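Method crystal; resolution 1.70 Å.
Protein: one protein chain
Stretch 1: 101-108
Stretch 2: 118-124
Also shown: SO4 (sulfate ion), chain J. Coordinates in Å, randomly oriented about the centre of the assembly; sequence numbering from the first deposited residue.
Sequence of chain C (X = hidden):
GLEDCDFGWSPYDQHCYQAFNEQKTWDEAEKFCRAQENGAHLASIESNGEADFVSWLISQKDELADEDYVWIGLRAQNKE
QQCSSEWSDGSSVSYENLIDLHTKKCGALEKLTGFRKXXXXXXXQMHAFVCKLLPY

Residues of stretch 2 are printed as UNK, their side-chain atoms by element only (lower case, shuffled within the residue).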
# COMPACT_ATOMS: atom_id res chain seq x y z
N LEU C 101 -15.09 -2.77 0.40
CA LEU C 101 -14.14 -3.81 -0.00
C LEU C 101 -12.73 -3.56 0.50
O LEU C 101 -12.38 -2.40 0.88
CB LEU C 101 -14.06 -3.82 -1.51
CG LEU C 101 -15.32 -4.23 -2.24
CD1 LEU C 101 -14.93 -4.45 -3.68
CD2 LEU C 101 -15.98 -5.50 -1.68
N HIS C 102 -11.91 -4.62 0.48
CA HIS C 102 -10.52 -4.52 0.95
C HIS C 102 -9.56 -4.90 -0.10
O HIS C 102 -9.95 -5.60 -1.02
CB HIS C 102 -10.28 -5.33 2.20
CG HIS C 102 -11.16 -4.88 3.30
ND1 HIS C 102 -11.09 -3.60 3.81
CD2 HIS C 102 -12.20 -5.49 3.92
CE1 HIS C 102 -12.04 -3.45 4.72
NE2 HIS C 102 -12.71 -4.58 4.81
N THR C 103 -8.33 -4.37 0.00
CA THR C 103 -7.36 -4.61 -1.07
C THR C 103 -7.13 -6.14 -1.30
O THR C 103 -6.83 -6.84 -0.31
CB THR C 103 -6.02 -3.81 -0.87
OG1 THR C 103 -5.14 -4.15 -1.95
CG2 THR C 103 -5.31 -4.12 0.48
N LYS C 104 -7.29 -6.62 -2.56
CA LYS C 104 -6.79 -7.97 -3.03
C LYS C 104 -5.51 -8.00 -3.98
O LYS C 104 -5.45 -8.74 -4.94
CB LYS C 104 -7.91 -8.73 -3.72
CG LYS C 104 -8.41 -10.01 -3.01
CD LYS C 104 -9.56 -10.60 -3.67
CE LYS C 104 -9.33 -12.05 -3.86
NZ LYS C 104 -10.55 -12.80 -4.45
N LYS C 105 -4.49 -7.25 -3.63
CA LYS C 105 -3.39 -6.96 -4.57
C LYS C 105 -2.11 -7.62 -4.11
O LYS C 105 -1.01 -7.21 -4.44
CB LYS C 105 -3.25 -5.44 -4.59
CG LYS C 105 -4.43 -4.87 -5.38
CD LYS C 105 -4.57 -3.34 -5.27
CE LYS C 105 -3.43 -2.63 -5.97
NZ LYS C 105 -3.46 -1.16 -5.68
N CYS C 106 -2.25 -8.67 -3.29
CA CYS C 106 -1.13 -9.50 -2.82
C CYS C 106 -1.24 -10.95 -3.27
O CYS C 106 -2.35 -11.50 -3.30
CB CYS C 106 -0.98 -9.46 -1.27
SG CYS C 106 -0.52 -7.84 -0.68
N GLY C 107 -0.11 -11.60 -3.62
CA GLY C 107 -0.15 -12.97 -4.05
C GLY C 107 0.17 -14.04 -2.96
O GLY C 107 1.02 -13.84 -2.10
N ALA C 108 -0.44 -15.21 -3.11
CA ALA C 108 -0.28 -16.28 -2.13
C ALA C 108 -0.32 -17.64 -2.82
O ALA C 108 -0.86 -17.74 -3.96
CB ALA C 108 -1.46 -16.15 -1.12
N UNK C 118 -0.51 -19.73 -8.12
CA UNK C 118 -0.67 -18.44 -7.50
C UNK C 118 -2.13 -17.97 -7.48
O UNK C 118 -2.87 -18.12 -8.46
n UNK C 118 3.63 -18.79 -8.32
c UNK C 118 4.60 -16.52 -11.03
c UNK C 118 2.46 -17.21 -9.42
c UNK C 118 4.81 -17.52 -10.11
c UNK C 118 3.73 -17.86 -9.30
c UNK C 118 3.36 -15.87 -11.17
c UNK C 118 2.34 -18.77 -7.80
c UNK C 118 2.29 -16.19 -10.33
c UNK C 118 0.16 -17.40 -8.21
c UNK C 118 1.58 -17.82 -8.46
N UNK C 119 -2.52 -17.34 -6.38
CA UNK C 119 -3.82 -16.70 -6.29
C UNK C 119 -3.60 -15.28 -5.68
O UNK C 119 -2.61 -15.09 -5.01
c UNK C 119 -4.38 -17.62 -3.97
c UNK C 119 -5.00 -18.94 -5.98
c UNK C 119 -4.82 -17.52 -5.41
N UNK C 120 -4.50 -14.33 -5.93
CA UNK C 120 -4.44 -13.05 -5.26
C UNK C 120 -5.35 -13.09 -4.04
O UNK C 120 -6.40 -13.77 -4.05
c UNK C 120 -4.68 -11.83 -6.19
o UNK C 120 -6.59 -12.75 -7.35
n UNK C 120 -6.74 -10.62 -6.59
c UNK C 120 -6.09 -11.78 -6.76
N UNK C 121 -4.94 -12.40 -3.00
CA UNK C 121 -5.81 -12.43 -1.78
C UNK C 121 -5.65 -11.13 -1.03
O UNK C 121 -4.93 -10.23 -1.40
o UNK C 121 -10.04 -15.56 2.07
c UNK C 121 -7.78 -14.76 2.03
c UNK C 121 -9.04 -15.01 -0.01
c UNK C 121 -5.46 -13.65 -0.89
c UNK C 121 -6.66 -14.18 -0.10
c UNK C 121 -8.91 -15.14 1.35
c UNK C 121 -6.62 -14.30 1.29
c UNK C 121 -7.87 -14.53 -0.76
N UNK C 122 -6.30 -11.03 0.12
CA UNK C 122 -6.42 -9.78 0.81
C UNK C 122 -5.16 -9.46 1.63
O UNK C 122 -4.85 -10.11 2.61
c UNK C 122 -11.25 -10.46 -0.46
c UNK C 122 -10.65 -9.20 -0.32
c UNK C 122 -8.89 -10.16 1.00
c UNK C 122 -9.46 -11.43 0.82
c UNK C 122 -10.67 -11.60 0.08
c UNK C 122 -7.62 -9.97 1.78
o UNK C 122 -12.37 -10.53 -1.24
c UNK C 122 -9.49 -9.06 0.38
N UNK C 123 -4.40 -8.44 1.21
CA UNK C 123 -3.10 -8.08 1.83
C UNK C 123 -3.05 -7.92 3.34
O UNK C 123 -2.06 -8.24 3.95
c UNK C 123 -2.65 -6.74 1.25
s UNK C 123 -2.30 -6.80 -0.55
N UNK C 124 -4.15 -7.46 3.91
CA UNK C 124 -4.20 -7.15 5.35
C UNK C 124 -4.54 -8.36 6.19
O UNK C 124 -4.55 -8.21 7.43
o UNK C 124 -2.77 -4.44 6.64
c UNK C 124 -5.18 -6.00 5.62
c UNK C 124 -3.20 -4.24 5.47
c UNK C 124 -4.66 -4.66 5.03
o UNK C 124 -2.45 -3.66 4.63
S SO4 J . -2.78 -1.31 -2.05
O1 SO4 J . -2.70 -2.73 -2.39
O2 SO4 J . -4.05 -1.10 -1.32
O3 SO4 J . -2.75 -0.46 -3.24
O4 SO4 J . -1.63 -0.94 -1.24
O HOH W 1 -6.70 -6.61 2.63
O HOH W 2 -8.24 -15.32 -5.06
O HOH W 3 -9.38 -13.31 -7.08

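Position 118 carries ten side-chain atoms: one carbon, then fused five- and six-membered rings holding eight carbons and a nitrogen. The closest contact is by backbone, CA lying 3.6 Å from Ala108 O; of the side chain, CB comes to 4.4 Å from that oxygen. The indole makes it Trp118. The ring is buried, its end leading away from stretch 1, a place that suits a large apolar group.

Position 119 has three side-chain carbons, one carrying the other two, and one of these lies 4.3 Å from Ala108 CB on the same face of the sheet. This is Val119, whose beta-branching suits an extended strand. Its backbone pairs twice with Ala108, Ala108 N donating to Val119 O at 2.9 Å and Val119 N to Ala108 O at 3.0 Å.

At position 120 there are two carbons, the second bearing one oxygen and one nitrogen; the nitrogen lies 2.8 Å from Lys104 O. This short amide is Asn120. Its ND2 donates nearly straight (168°), satisfying a carbonyl just before the strand begins. Asn120 OD1 accepts from a water at 2.9 Å, which in turn accepts from Lys104 NZ at 2.9 Å.

Position 121 shows one carbon and a six-carbon ring bearing an oxygen; a ring carbon lies 4.2 Å from Lys104 CE, obliquely. It is Tyr121: a large, partly exposed ring can lie beside the aliphatic part of Lys104, its hydroxyl at the far end. Tyr121 N donates to Cys106 O at 2.8 Å.

The same atom set recurs at position 122. CB points away overall, yet the ring comes back over the lysine, Lys104 CG sitting 3.7 Å from the centroid of the ring. This is Tyr122, whose flat aromatic face suits such a CH-pi contact. His102 O approaches the ring edge, 3.7 Å from Tyr122 CE2.

Position 123 has one carbon and one sulfur, the sulfur 2.1 Å from Cys106 SG: Cys123. CA-to-CB points toward stretch 1, and a thiol can join Cys106 covalently, here in a disulfide with chi3 of 105°. Cys123 N also donates to Thr103 O, at 3.3 Å.

Position 124 has three carbons, the third carrying two oxygens, and its side chain makes no contact with stretch 1: Glu124, its charge suited to exposure. Glu124 N donates to a water 3.0 Å away that itself donates to Thr103 O at 3.0 Å.

Antiparallel pairing thus joins Cys106–Ala108 to Val119–Tyr121. Beyond the strand, Lys104 packs against both tyrosines, and the disulfide covalently fixes the loop of stretch 2 to the start of the strand in stretch 1.

Stretch 2 118-124: WVNYYCE
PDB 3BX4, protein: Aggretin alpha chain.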